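Local coordinates for capsid protein VP1 (Human polyomavirus 12, PDB 6Y5Z) that probably builds the T=7 icosahedral capsid of the virus from disulfide-linked pentamers and takes part in attachment to host cells, at residues N27-V32 with Y64-R69; L72-E77 with K234-F239; T83-E88 with L270-V275; V90-E95 with R264-Q269; E133-Q138 with A174-D179. All coordinates share one frame; numbering follows the deposited sequence.

Interaction 1 (N27-V32 with Y64-R69)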
# COMPACT_ATOMS: atom_id res chain seq x y z
N ASN D 27 14.80 8.62 23.73
CA ASN D 27 15.90 8.56 22.75
C ASN D 27 16.14 7.10 22.37
O ASN D 27 15.96 6.18 23.18
CB ASN D 27 17.17 9.23 23.27
CG ASN D 27 17.07 10.73 23.13
OD1 ASN D 27 16.60 11.21 22.10
ND2 ASN D 27 17.45 11.45 24.17
N PRO D 28 16.53 6.88 21.11
CA PRO D 28 16.80 5.53 20.63
C PRO D 28 18.06 4.95 21.28
O PRO D 28 18.96 5.70 21.70
CB PRO D 28 16.97 5.73 19.12
CG PRO D 28 17.48 7.11 18.98
CD PRO D 28 16.85 7.90 20.11
N ARG D 29 18.06 3.63 21.42
CA ARG D 29 19.18 2.85 21.98
C ARG D 29 19.64 1.88 20.90
O ARG D 29 19.26 0.72 20.94
CB ARG D 29 18.73 2.18 23.28
CG ARG D 29 18.21 3.17 24.32
CD ARG D 29 19.35 4.03 24.86
NE ARG D 29 18.92 5.06 25.77
CZ ARG D 29 19.05 6.37 25.62
NH1 ARG D 29 19.49 6.90 24.48
NH2 ARG D 29 18.63 7.17 26.58
N MET D 30 20.43 2.36 19.94
CA MET D 30 20.81 1.58 18.75
C MET D 30 22.12 0.83 18.95
O MET D 30 22.53 0.16 18.03
CB MET D 30 20.95 2.53 17.56
CG MET D 30 19.61 3.13 17.15
SD MET D 30 18.44 1.89 16.47
CE MET D 30 17.30 1.67 17.83
N GLY D 31 22.73 0.92 20.13
CA GLY D 31 24.02 0.29 20.44
C GLY D 31 25.00 1.31 21.00
O GLY D 31 25.59 1.06 22.08
N VAL D 32 25.17 2.42 20.29
CA VAL D 32 25.87 3.61 20.86
C VAL D 32 24.81 4.33 21.68
O VAL D 32 24.04 5.14 21.13
CB VAL D 32 26.58 4.47 19.81
CG1 VAL D 32 27.32 5.63 20.47
CG2 VAL D 32 27.55 3.65 18.97
N TYR D 64 18.34 -1.94 20.84
CA TYR D 64 17.66 -2.29 22.10
C TYR D 64 16.31 -1.60 22.16
O TYR D 64 16.11 -0.57 21.51
CB TYR D 64 18.49 -1.83 23.31
CG TYR D 64 19.84 -2.49 23.38
CD1 TYR D 64 19.99 -3.71 24.01
CD2 TYR D 64 20.93 -1.95 22.73
CE1 TYR D 64 21.21 -4.35 24.02
CE2 TYR D 64 22.16 -2.58 22.74
CZ TYR D 64 22.29 -3.81 23.37
OH TYR D 64 23.46 -4.51 23.35
N TYR D 65 15.44 -2.10 23.02
CA TYR D 65 14.21 -1.38 23.42
C TYR D 65 14.60 -0.17 24.28
O TYR D 65 15.50 -0.28 25.13
CB TYR D 65 13.24 -2.29 24.17
CG TYR D 65 12.57 -3.31 23.28
CD1 TYR D 65 11.55 -2.94 22.42
CD2 TYR D 65 12.97 -4.63 23.26
CE1 TYR D 65 10.96 -3.84 21.56
CE2 TYR D 65 12.37 -5.55 22.42
CZ TYR D 65 11.36 -5.17 21.56
OH TYR D 65 10.76 -6.08 20.75
N SER D 66 13.94 0.96 24.04
CA SER D 66 13.89 2.13 24.94
C SER D 66 12.73 1.96 25.92
O SER D 66 11.66 1.41 25.54
CB SER D 66 13.74 3.38 24.13
OG SER D 66 14.86 3.57 23.29
N CYS D 67 12.87 2.45 27.15
CA CYS D 67 11.74 2.47 28.11
C CYS D 67 11.95 3.51 29.19
O CYS D 67 13.10 3.89 29.45
CB CYS D 67 11.45 1.11 28.73
SG CYS D 67 12.84 0.44 29.68
N ALA D 68 10.84 4.00 29.72
CA ALA D 68 10.85 5.01 30.79
C ALA D 68 9.61 4.80 31.63
O ALA D 68 8.53 4.43 31.10
CB ALA D 68 10.94 6.40 30.21
N ARG D 69 9.75 5.01 32.93
CA ARG D 69 8.61 5.09 33.86
C ARG D 69 8.48 6.56 34.24
O ARG D 69 9.46 7.14 34.73
CB ARG D 69 8.80 4.19 35.07
CG ARG D 69 7.68 4.36 36.09
CD ARG D 69 8.01 3.68 37.40
NE ARG D 69 6.96 3.87 38.41
CZ ARG D 69 6.80 4.97 39.15
NH1 ARG D 69 7.63 5.99 39.01
NH2 ARG D 69 5.82 5.04 40.02
O HOH W 1 15.61 2.16 21.20
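The ring of Y64 sets its edge against the backbone of R29 to G31. The carbonyl O of R29 lies in the ring plane, 3.6 Å from Y64 CD2, and G31 CA approaches Y64 CE2 at 4.1 Å. Nearer the main chain, Y64 CB packs 4.0 Å from R29 CB. The same R29 carbonyl accepts the backbone N-H of Y64, R29 O to Y64 N 2.8 Å, while the far end of the tyrosine turns elsewhere, Y64 OH bonding to the carbonyl of K59. VP1 is a jelly-roll beta sandwich, and here the loop leaving strand 9-26 folds back over the start of strand 66-71, which itself pairs with strand 237-250. S66 makes the second polar join. With OG anti to its own carbonyl carbon (chi1 -63°), the hydroxyl reaches across and donates to N27 O at 2.8 Å. A water donates to S66 OG and to Y64 O and accepts from R29 N, so the serine oxygen both gives and receives. R29 CG passes 3.5 Å from S66 OG before the chain bends at chi2 (-69°) and leaves the contact. Its guanidinium, one face lying near N27 O, is held by a salt bridge from NE to D179 and by NH1 bonds to P28 O and Y40 OH. N27 OD1 accepts the backbone N-H of L168 of a neighbouring subunit.

Interaction 2 (L72-E77 with K234-F239)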
# COMPACT_ATOMS: atom_id res chain seq x y z
N LEU D 72 3.55 9.85 38.23
CA LEU D 72 2.23 10.53 38.11
C LEU D 72 1.86 11.17 39.43
O LEU D 72 2.33 10.74 40.48
CB LEU D 72 1.16 9.52 37.71
CG LEU D 72 1.48 8.79 36.40
CD1 LEU D 72 0.44 7.72 36.13
CD2 LEU D 72 1.60 9.77 35.25
N PRO D 73 0.96 12.18 39.42
CA PRO D 73 0.46 12.77 40.66
C PRO D 73 -0.11 11.69 41.60
O PRO D 73 -0.83 10.78 41.18
CB PRO D 73 -0.60 13.78 40.19
CG PRO D 73 -0.22 14.09 38.75
CD PRO D 73 0.34 12.78 38.22
N LEU D 74 0.27 11.77 42.88
CA LEU D 74 -0.19 10.80 43.91
C LEU D 74 -1.71 10.92 44.05
O LEU D 74 -2.22 12.06 44.06
CB LEU D 74 0.56 11.14 45.20
CG LEU D 74 0.14 10.38 46.46
CD1 LEU D 74 0.40 8.88 46.34
CD2 LEU D 74 0.87 10.96 47.66
N LEU D 75 -2.41 9.79 44.14
CA LEU D 75 -3.89 9.79 44.19
C LEU D 75 -4.45 9.32 45.53
O LEU D 75 -5.53 9.82 45.90
CB LEU D 75 -4.43 8.90 43.06
CG LEU D 75 -4.23 9.46 41.66
CD1 LEU D 75 -4.71 8.46 40.62
CD2 LEU D 75 -4.94 10.79 41.49
N ASN D 76 -3.82 8.35 46.20
CA ASN D 76 -4.45 7.59 47.31
C ASN D 76 -3.66 7.73 48.61
O ASN D 76 -2.99 6.75 49.00
CB ASN D 76 -4.60 6.10 47.02
CG ASN D 76 -5.44 5.85 45.78
OD1 ASN D 76 -6.59 6.31 45.69
ND2 ASN D 76 -4.87 5.16 44.81
N GLU D 77 -3.89 8.81 49.33
CA GLU D 77 -3.23 9.02 50.65
C GLU D 77 -3.98 8.25 51.74
O GLU D 77 -3.31 7.91 52.73
CB GLU D 77 -3.16 10.50 50.99
CG GLU D 77 -2.22 11.29 50.09
CD GLU D 77 -2.45 12.78 50.23
OE1 GLU D 77 -1.56 13.47 50.74
OE2 GLU D 77 -3.55 13.25 49.84
N LYS D 234 -0.30 1.38 37.86
CA LYS D 234 0.04 0.81 39.18
C LYS D 234 1.17 1.64 39.79
O LYS D 234 2.11 2.05 39.08
CB LYS D 234 0.41 -0.66 39.02
CG LYS D 234 -0.74 -1.53 38.54
CD LYS D 234 -0.40 -3.00 38.48
CE LYS D 234 -1.59 -3.85 38.10
NZ LYS D 234 -1.19 -5.25 37.83
N GLY D 235 1.09 1.89 41.10
CA GLY D 235 2.10 2.68 41.80
C GLY D 235 2.23 4.09 41.25
O GLY D 235 3.30 4.66 41.44
N ASP D 236 1.18 4.62 40.61
CA ASP D 236 1.15 5.97 39.99
C ASP D 236 2.38 6.18 39.10
O ASP D 236 3.03 7.25 39.15
CB ASP D 236 1.02 7.05 41.06
CG ASP D 236 -0.22 6.92 41.95
OD1 ASP D 236 -1.29 6.51 41.45
OD2 ASP D 236 -0.09 7.23 43.13
N GLY D 237 2.67 5.18 38.27
CA GLY D 237 3.71 5.25 37.23
C GLY D 237 3.11 4.93 35.88
O GLY D 237 2.28 4.01 35.79
N LEU D 238 3.51 5.70 34.87
CA LEU D 238 3.15 5.47 33.46
C LEU D 238 4.35 4.87 32.73
O LEU D 238 5.44 5.46 32.77
CB LEU D 238 2.71 6.78 32.81
CG LEU D 238 2.38 6.67 31.33
CD1 LEU D 238 1.15 5.81 31.14
CD2 LEU D 238 2.19 8.06 30.76
N PHE D 239 4.16 3.69 32.13
CA PHE D 239 5.25 2.94 31.47
C PHE D 239 5.18 3.13 29.95
O PHE D 239 4.19 2.76 29.30
CB PHE D 239 5.15 1.47 31.88
CG PHE D 239 5.39 1.30 33.37
CD1 PHE D 239 4.40 1.58 34.29
CD2 PHE D 239 6.64 0.89 33.81
CE1 PHE D 239 4.65 1.45 35.65
CE2 PHE D 239 6.88 0.72 35.17
CZ PHE D 239 5.88 1.00 36.08
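L72 presses its side chain onto the carbonyl of D236, and this is where the contact is tight. The backbone N of L72 donates to D236 O at 2.8 Å, and the side chain folds over the same oxygen, with L72 CB 3.3 Å from D236 O and L72 CG 3.5 Å from it. With CG anti to the carbonyl carbon (chi1 -57°), the two methyls are carried past the turn toward the strand beyond: L72 CD1 lies over the backbone of G237, and L72 CD2 meets L238 CB at 4.0 Å. One carbonyl group is thus gripped by a hydrogen bond and wrapped in hydrocarbon at once. The other half is looser and more open to solvent. There the D236 carboxylate sits beside the chain from P73 to L75 without bonding to it: D236 OD2 is 3.6 Å from L75 N and makes no hydrogen bond with it, and D236 OD1 touches L75 CD1 at 4.0 Å. The exposed L74 adds a methyl, L74 CD1, 3.6 Å from D236 OD2. This half therefore rests on van der Waals contact around a charged group. The loop 72-77 is fastened instead to strand 83-96, where P73 O accepts from W87 NE1 and N76 ND2 donates to L85 O. L72 lies against W87 and against I22 of strand 9-26, and L238 also packs on I22 and on V268 of strand 257-276, so the contact sits where four strands of the sandwich converge.

Interaction 3 (T83-E88 with L270-V275)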
# COMPACT_ATOMS: atom_id res chain seq x y z
N THR D 83 -13.05 2.43 48.06
CA THR D 83 -12.69 2.67 46.64
C THR D 83 -11.46 3.55 46.59
O THR D 83 -11.35 4.45 47.43
CB THR D 83 -13.82 3.30 45.82
OG1 THR D 83 -13.84 4.69 46.09
CG2 THR D 83 -15.17 2.70 46.12
N LEU D 84 -10.56 3.28 45.65
CA LEU D 84 -9.33 4.04 45.42
C LEU D 84 -9.35 4.58 44.00
O LEU D 84 -10.28 4.23 43.25
CB LEU D 84 -8.13 3.13 45.65
CG LEU D 84 -7.96 2.67 47.10
CD1 LEU D 84 -6.76 1.75 47.22
CD2 LEU D 84 -7.82 3.87 48.03
N LEU D 85 -8.38 5.41 43.68
CA LEU D 85 -8.28 6.02 42.34
C LEU D 85 -7.02 5.52 41.67
O LEU D 85 -5.99 5.34 42.34
CB LEU D 85 -8.26 7.53 42.45
CG LEU D 85 -9.52 8.19 42.99
CD1 LEU D 85 -9.32 9.70 43.02
CD2 LEU D 85 -10.74 7.85 42.14
N MET D 86 -7.10 5.32 40.36
CA MET D 86 -5.91 5.06 39.52
C MET D 86 -5.95 5.97 38.30
O MET D 86 -7.06 6.23 37.79
CB MET D 86 -5.88 3.60 39.06
CG MET D 86 -5.80 2.60 40.21
SD MET D 86 -5.67 0.89 39.67
CE MET D 86 -3.94 0.87 39.19
N TRP D 87 -4.79 6.44 37.84
CA TRP D 87 -4.67 7.10 36.52
C TRP D 87 -4.92 6.05 35.43
O TRP D 87 -4.30 4.98 35.44
CB TRP D 87 -3.32 7.77 36.36
CG TRP D 87 -3.17 8.99 37.20
CD1 TRP D 87 -2.31 9.15 38.26
CD2 TRP D 87 -3.86 10.24 37.05
NE1 TRP D 87 -2.42 10.41 38.76
CE2 TRP D 87 -3.38 11.10 38.07
CE3 TRP D 87 -4.88 10.71 36.22
CZ2 TRP D 87 -3.85 12.40 38.22
CZ3 TRP D 87 -5.32 12.01 36.34
CH2 TRP D 87 -4.82 12.84 37.35
N GLU D 88 -5.83 6.37 34.52
CA GLU D 88 -6.19 5.49 33.38
C GLU D 88 -5.73 6.20 32.11
O GLU D 88 -6.13 7.37 31.88
CB GLU D 88 -7.70 5.29 33.40
CG GLU D 88 -8.22 4.53 32.20
CD GLU D 88 -9.73 4.52 32.09
OE1 GLU D 88 -10.40 5.20 32.91
OE2 GLU D 88 -10.23 3.86 31.17
N LEU D 270 -4.45 11.13 30.49
CA LEU D 270 -4.90 10.25 31.60
C LEU D 270 -6.10 10.85 32.30
O LEU D 270 -6.25 12.08 32.34
CB LEU D 270 -3.75 9.99 32.57
CG LEU D 270 -2.55 9.34 31.89
CD1 LEU D 270 -1.42 10.31 31.72
CD2 LEU D 270 -2.10 8.09 32.60
N ARG D 271 -6.91 9.98 32.87
CA ARG D 271 -8.07 10.40 33.67
C ARG D 271 -8.11 9.56 34.95
O ARG D 271 -7.62 8.41 34.98
CB ARG D 271 -9.36 10.28 32.85
CG ARG D 271 -9.79 8.85 32.61
CD ARG D 271 -11.04 8.80 31.74
NE ARG D 271 -11.28 7.43 31.34
CZ ARG D 271 -12.04 7.07 30.31
NH1 ARG D 271 -12.68 7.98 29.61
NH2 ARG D 271 -12.20 5.79 30.02
N LYS D 272 -8.70 10.12 35.99
CA LYS D 272 -8.85 9.37 37.26
C LYS D 272 -10.00 8.38 37.10
O LYS D 272 -11.09 8.77 36.66
CB LYS D 272 -9.11 10.34 38.41
CG LYS D 272 -7.97 11.31 38.67
CD LYS D 272 -8.28 12.25 39.80
CE LYS D 272 -7.24 13.33 39.95
NZ LYS D 272 -7.68 14.35 40.93
N ARG D 273 -9.75 7.13 37.45
CA ARG D 273 -10.72 6.01 37.43
C ARG D 273 -10.82 5.44 38.84
O ARG D 273 -9.76 5.11 39.44
CB ARG D 273 -10.21 4.94 36.47
CG ARG D 273 -11.03 3.66 36.45
CD ARG D 273 -12.40 3.82 35.81
NE ARG D 273 -12.30 3.73 34.36
CZ ARG D 273 -13.24 3.28 33.54
NH1 ARG D 273 -14.41 2.85 34.00
NH2 ARG D 273 -13.01 3.24 32.24
N ALA D 274 -12.04 5.30 39.36
CA ALA D 274 -12.28 4.62 40.64
C ALA D 274 -12.16 3.10 40.45
O ALA D 274 -12.62 2.56 39.40
CB ALA D 274 -13.62 5.00 41.24
N VAL D 275 -11.57 2.43 41.44
CA VAL D 275 -11.47 0.95 41.51
C VAL D 275 -11.82 0.50 42.94
O VAL D 275 -11.70 1.32 43.89
CB VAL D 275 -10.06 0.49 41.13
CG1 VAL D 275 -9.71 0.95 39.73
CG2 VAL D 275 -9.01 0.99 42.11
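W87 and L270 begin the apolar centre, W87 CE3 lying 3.9 Å from L270 CB. K272 runs alongside the indole in the same direction and places its CG over one face of the six-membered ring, 3.9 Å from the centroid, a CH-pi contact. L85 and A274 continue this face, L85 CD2 meeting A274 CB at 4.2 Å. On the other face the M86 side chain crosses that of V275 at about a right angle, M86 SD 4.0 Å from V275 CG1. Between the faces runs a regular antiparallel strand pairing of the jelly roll, with L84/V275, M86/R273 and E88/R271 as hydrogen-bonded pairs. At the polar edge of the M86 and V275 face, E88, extended with CG anti to its backbone N (chi1 174°), forms a salt-bridge network with R271 and R273, each gripping it side-on: NE of R271 and of R273 reach E88 OE1 at 2.9 and 2.8 Å, and both NH2 groups reach E88 OE2 at 3.0 Å. The two donors on each oxygen come from opposite faces of the carboxylate. G230 N adds a further bond to E88 OE2. Four arginine bonds from two sides fix the carboxylate's rotation and would be expected to keep E88 ionised.

Interaction 4 (V90-E95 with R264-Q269)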
# COMPACT_ATOMS: atom_id res chain seq x y z
N VAL D 90 -6.04 7.02 28.52
CA VAL D 90 -7.22 7.05 27.60
C VAL D 90 -6.74 7.02 26.15
O VAL D 90 -7.34 6.31 25.33
CB VAL D 90 -8.07 8.30 27.89
CG1 VAL D 90 -9.20 8.46 26.88
CG2 VAL D 90 -8.59 8.26 29.31
N SER D 91 -5.65 7.72 25.84
CA SER D 91 -5.21 7.94 24.45
C SER D 91 -3.79 8.47 24.46
O SER D 91 -3.34 8.96 25.50
CB SER D 91 -6.17 8.87 23.74
OG SER D 91 -6.14 10.18 24.29
N VAL D 92 -3.13 8.37 23.32
CA VAL D 92 -1.76 8.88 23.17
C VAL D 92 -1.63 9.49 21.79
O VAL D 92 -2.19 8.93 20.83
CB VAL D 92 -0.70 7.79 23.45
CG1 VAL D 92 -0.90 6.54 22.60
CG2 VAL D 92 0.69 8.35 23.30
N LYS D 93 -0.93 10.60 21.72
CA LYS D 93 -0.35 11.05 20.44
C LYS D 93 1.13 10.71 20.47
O LYS D 93 1.82 11.08 21.43
CB LYS D 93 -0.55 12.54 20.23
CG LYS D 93 -2.00 12.96 20.05
CD LYS D 93 -2.10 14.33 19.42
CE LYS D 93 -3.52 14.69 19.04
NZ LYS D 93 -3.63 16.15 18.85
N THR D 94 1.58 9.95 19.50
CA THR D 94 3.00 9.53 19.45
C THR D 94 3.53 9.84 18.06
O THR D 94 2.77 9.81 17.08
CB THR D 94 3.17 8.07 19.85
OG1 THR D 94 4.58 7.79 19.94
CG2 THR D 94 2.51 7.11 18.89
N GLU D 95 4.80 10.20 18.02
CA GLU D 95 5.48 10.68 16.80
C GLU D 95 6.92 10.19 16.83
O GLU D 95 7.61 10.38 17.85
CB GLU D 95 5.43 12.21 16.82
CG GLU D 95 6.12 12.83 15.63
CD GLU D 95 5.15 13.33 14.62
OE1 GLU D 95 4.33 12.51 14.13
OE2 GLU D 95 5.22 14.54 14.34
N ARG D 264 11.35 9.00 19.78
CA ARG D 264 9.88 8.99 19.76
C ARG D 264 9.35 9.90 20.86
O ARG D 264 9.76 9.78 22.03
CB ARG D 264 9.37 7.56 19.92
CG ARG D 264 7.85 7.44 19.97
CD ARG D 264 7.41 5.99 20.00
NE ARG D 264 7.55 5.26 18.74
CZ ARG D 264 6.62 5.15 17.79
NH1 ARG D 264 6.85 4.42 16.71
NH2 ARG D 264 5.48 5.82 17.90
N TYR D 265 8.36 10.70 20.49
CA TYR D 265 7.54 11.52 21.41
C TYR D 265 6.28 10.77 21.80
O TYR D 265 5.64 10.10 20.94
CB TYR D 265 7.14 12.81 20.70
CG TYR D 265 6.26 13.73 21.48
CD1 TYR D 265 6.75 14.47 22.54
CD2 TYR D 265 4.92 13.84 21.17
CE1 TYR D 265 5.92 15.33 23.26
CE2 TYR D 265 4.10 14.73 21.84
CZ TYR D 265 4.59 15.44 22.91
OH TYR D 265 3.71 16.30 23.54
N PHE D 266 5.86 10.98 23.05
CA PHE D 266 4.58 10.49 23.60
C PHE D 266 3.88 11.65 24.29
O PHE D 266 4.53 12.35 25.09
CB PHE D 266 4.77 9.40 24.66
CG PHE D 266 5.42 8.12 24.20
CD1 PHE D 266 6.80 8.04 23.97
CD2 PHE D 266 4.68 6.97 24.08
CE1 PHE D 266 7.38 6.84 23.61
CE2 PHE D 266 5.27 5.77 23.72
CZ PHE D 266 6.63 5.70 23.50
N ASN D 267 2.59 11.82 24.03
CA ASN D 267 1.72 12.69 24.86
C ASN D 267 0.50 11.86 25.22
O ASN D 267 -0.34 11.61 24.35
CB ASN D 267 1.33 13.99 24.16
CG ASN D 267 0.63 14.95 25.10
OD1 ASN D 267 -0.04 14.51 26.03
ND2 ASN D 267 0.85 16.24 24.95
N VAL D 268 0.46 11.43 26.47
CA VAL D 268 -0.59 10.51 26.98
C VAL D 268 -1.62 11.30 27.77
O VAL D 268 -1.23 12.07 28.69
CB VAL D 268 0.01 9.37 27.82
CG1 VAL D 268 -1.06 8.42 28.33
CG2 VAL D 268 1.06 8.62 27.02
N GLN D 269 -2.89 11.12 27.42
CA GLN D 269 -4.02 11.71 28.17
C GLN D 269 -4.44 10.70 29.23
O GLN D 269 -4.72 9.54 28.89
CB GLN D 269 -5.18 12.01 27.23
CG GLN D 269 -6.38 12.57 27.97
CD GLN D 269 -7.47 12.94 27.00
OE1 GLN D 269 -8.43 12.18 26.82
NE2 GLN D 269 -7.30 14.06 26.32
O HOH W 2 -8.49 11.34 24.43
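Strands 90-95 and 264-269 run antiparallel at 164°, their axes 4.6 Å apart at closest, with S91/Q269, K93/N267 and E95/Y265 as hydrogen-bonded pairs. They form part of a jelly-roll sheet in which strand 9-26 flanks strand 257-276 on its far edge. V92 and V268 point into the sandwich, V92 CG2 touching V268 CG2 at 3.7 Å. Next to them T94 OG1 stands 4.2 Å above the centre of the F266 ring, whose surroundings include F128 and C242. The opposite face is polar. A water links S91 OG and Q269 OE1, Q269 NE2 bonds to Q21, and E95 OE2 meets Y199 OH of a neighbouring subunit, bringing this pairing to the subunit boundary. Back on the F266 face, R264 sends NH1 to D244 in a salt bridge, while its bend at chi3 (-73°) curls the guanidinium back so that NH2 donates to T94 OG1 at 3.0 Å, within the guanidinium plane. The T94 hydroxyl, anti to its own backbone N (chi1 -173°), accepts that N-H and donates to Y265 O at 2.7 Å. The same carbonyl takes a second bond from E95 N, 3.0 Å from Y265 O, the two donors arriving from opposite faces of its plane.

Interaction 5 (E133-Q138 with A174-D179)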
# COMPACT_ATOMS: atom_id res chain seq x y z
N GLU D 133 2.19 -0.83 33.81
CA GLU D 133 3.28 -1.66 34.39
C GLU D 133 4.24 -1.97 33.26
O GLU D 133 3.94 -1.64 32.11
CB GLU D 133 2.70 -2.89 35.08
CG GLU D 133 1.97 -3.83 34.14
CD GLU D 133 1.06 -4.74 34.92
OE1 GLU D 133 1.51 -5.87 35.25
OE2 GLU D 133 -0.09 -4.33 35.20
N PRO D 134 5.43 -2.55 33.52
CA PRO D 134 6.39 -2.78 32.45
C PRO D 134 5.82 -3.70 31.36
O PRO D 134 5.00 -4.57 31.63
CB PRO D 134 7.56 -3.45 33.18
CG PRO D 134 7.42 -2.97 34.62
CD PRO D 134 5.93 -2.91 34.86
N LEU D 135 6.26 -3.46 30.14
CA LEU D 135 5.91 -4.30 28.97
C LEU D 135 6.37 -5.74 29.23
O LEU D 135 7.54 -5.96 29.59
CB LEU D 135 6.56 -3.70 27.72
CG LEU D 135 6.36 -4.49 26.42
CD1 LEU D 135 4.92 -4.37 25.96
CD2 LEU D 135 7.30 -3.98 25.34
N ASP D 136 5.47 -6.70 29.06
CA ASP D 136 5.81 -8.15 29.14
C ASP D 136 6.49 -8.57 27.84
O ASP D 136 5.96 -8.21 26.74
CB ASP D 136 4.57 -9.00 29.40
CG ASP D 136 3.93 -8.72 30.75
OD1 ASP D 136 4.65 -8.85 31.76
OD2 ASP D 136 2.73 -8.35 30.78
N LEU D 137 7.62 -9.27 27.94
CA LEU D 137 8.44 -9.72 26.79
C LEU D 137 8.45 -11.25 26.73
O LEU D 137 8.50 -11.93 27.78
CB LEU D 137 9.87 -9.19 26.92
CG LEU D 137 10.04 -7.68 26.96
CD1 LEU D 137 11.50 -7.32 27.22
CD2 LEU D 137 9.56 -7.05 25.66
N GLN D 138 8.46 -11.76 25.50
CA GLN D 138 8.60 -13.19 25.19
C GLN D 138 9.91 -13.34 24.44
O GLN D 138 10.13 -12.63 23.42
CB GLN D 138 7.40 -13.68 24.38
CG GLN D 138 7.64 -15.04 23.73
CD GLN D 138 7.72 -16.17 24.72
OE1 GLN D 138 6.79 -16.38 25.49
NE2 GLN D 138 8.77 -16.96 24.61
N ALA D 174 10.10 -12.28 30.40
CA ALA D 174 10.76 -11.19 31.12
C ALA D 174 9.90 -9.93 31.04
O ALA D 174 8.86 -9.93 30.37
CB ALA D 174 12.15 -10.95 30.57
N LYS D 175 10.27 -8.93 31.82
CA LYS D 175 9.63 -7.59 31.81
C LYS D 175 10.64 -6.56 31.32
O LYS D 175 11.81 -6.64 31.69
CB LYS D 175 9.12 -7.27 33.21
CG LYS D 175 7.98 -8.18 33.64
CD LYS D 175 7.52 -8.03 35.06
CE LYS D 175 6.47 -9.07 35.37
NZ LYS D 175 5.61 -8.68 36.52
N LEU D 176 10.18 -5.59 30.51
CA LEU D 176 11.06 -4.54 29.99
C LEU D 176 11.27 -3.51 31.10
O LEU D 176 10.48 -2.56 31.20
CB LEU D 176 10.45 -3.93 28.73
CG LEU D 176 11.26 -2.80 28.09
CD1 LEU D 176 12.72 -3.19 27.90
CD2 LEU D 176 10.64 -2.38 26.76
N ASP D 177 12.31 -3.71 31.91
CA ASP D 177 12.52 -2.93 33.16
C ASP D 177 13.85 -2.18 33.12
O ASP D 177 14.19 -1.57 34.14
CB ASP D 177 12.38 -3.85 34.37
CG ASP D 177 13.40 -4.96 34.45
OD1 ASP D 177 14.33 -5.01 33.59
OD2 ASP D 177 13.24 -5.81 35.35
N LYS D 178 14.57 -2.18 32.01
CA LYS D 178 15.84 -1.43 31.89
C LYS D 178 15.97 -0.90 30.46
O LYS D 178 15.95 -1.70 29.51
CB LYS D 178 17.06 -2.29 32.20
CG LYS D 178 17.07 -2.95 33.58
N ASP D 179 16.20 0.40 30.35
CA ASP D 179 16.42 1.08 29.06
C ASP D 179 17.75 0.63 28.45
O ASP D 179 18.78 0.61 29.17
CB ASP D 179 16.35 2.59 29.30
CG ASP D 179 16.61 3.41 28.07
OD1 ASP D 179 15.73 3.41 27.18
OD2 ASP D 179 17.70 4.00 27.99
O HOH W 3 4.19 -6.28 35.86
O HOH W 4 8.24 -1.38 29.85
O HOH W 5 6.05 -11.30 31.94
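L135 and L176 both set CG anti to their backbone N (chi1 177° and 179°), which brings their branches together, L135 CD2 to L176 CD2 4.0 Å. L137, with CG anti to the carbonyl carbon instead (chi1 -60°), lays CD1 against L176 CB at 3.9 Å. The three leucines meet where strand 136-139, the middle strand of a small three-stranded antiparallel sheet, pairs with strand 173-175; both lie in the long connection between strands 124-131 and 197-204 of the jelly roll, and L135 and L176 also rest on S241 of strand 237-250. The pairing is short: L137 N donates to A174 O at 2.8 Å, A174 N returns a bond to L137 O, and L176 N donates to L135 O at 2.8 Å. An inverse gamma turn centred on L176 bends the chain of 174-179. On the other face, D136 and K175 form a non-hydrogen-bonded pair and lie side by side, D136 OD1 3.9 Å from K175 CG. Their charges do not touch; D136 OD2 is bonded instead to N194 N. A water bridges K175 NZ and E133 OE1, donating to the latter, while E133 OE2 holds K234 in a salt bridge. P134 closes over the turn, its CB 3.6 Å from L176 O. That same carbonyl O accepts a hydrogen bond from a second water, which in turn accepts the N-H of L135, with L135 N and L176 O each 2.9 Å from the water oxygen.

Overall arrangement
Interactions 3 and 4 join the same two strands, 83-96 and 257-276, yet differ with place: interaction 4, nearer the chain's centre, turns apolar groups into the sandwich and touches a neighbouring subunit, whereas interaction 3, further out, adds a salt-bridge network to its strand pairing. Interaction 2 adjoins interaction 3, its centre about 9 Å away, and is a partly exposed loop closure with a single hydrogen bond. Interaction 1 is the buried one, held by polar bonds and a water. It meets interaction 5 through the salt bridge of R29 with D179, and interaction 5 meets interaction 2 through E133 and K234, so residues flanking the small sheet are salt-bridged to R29 and K234.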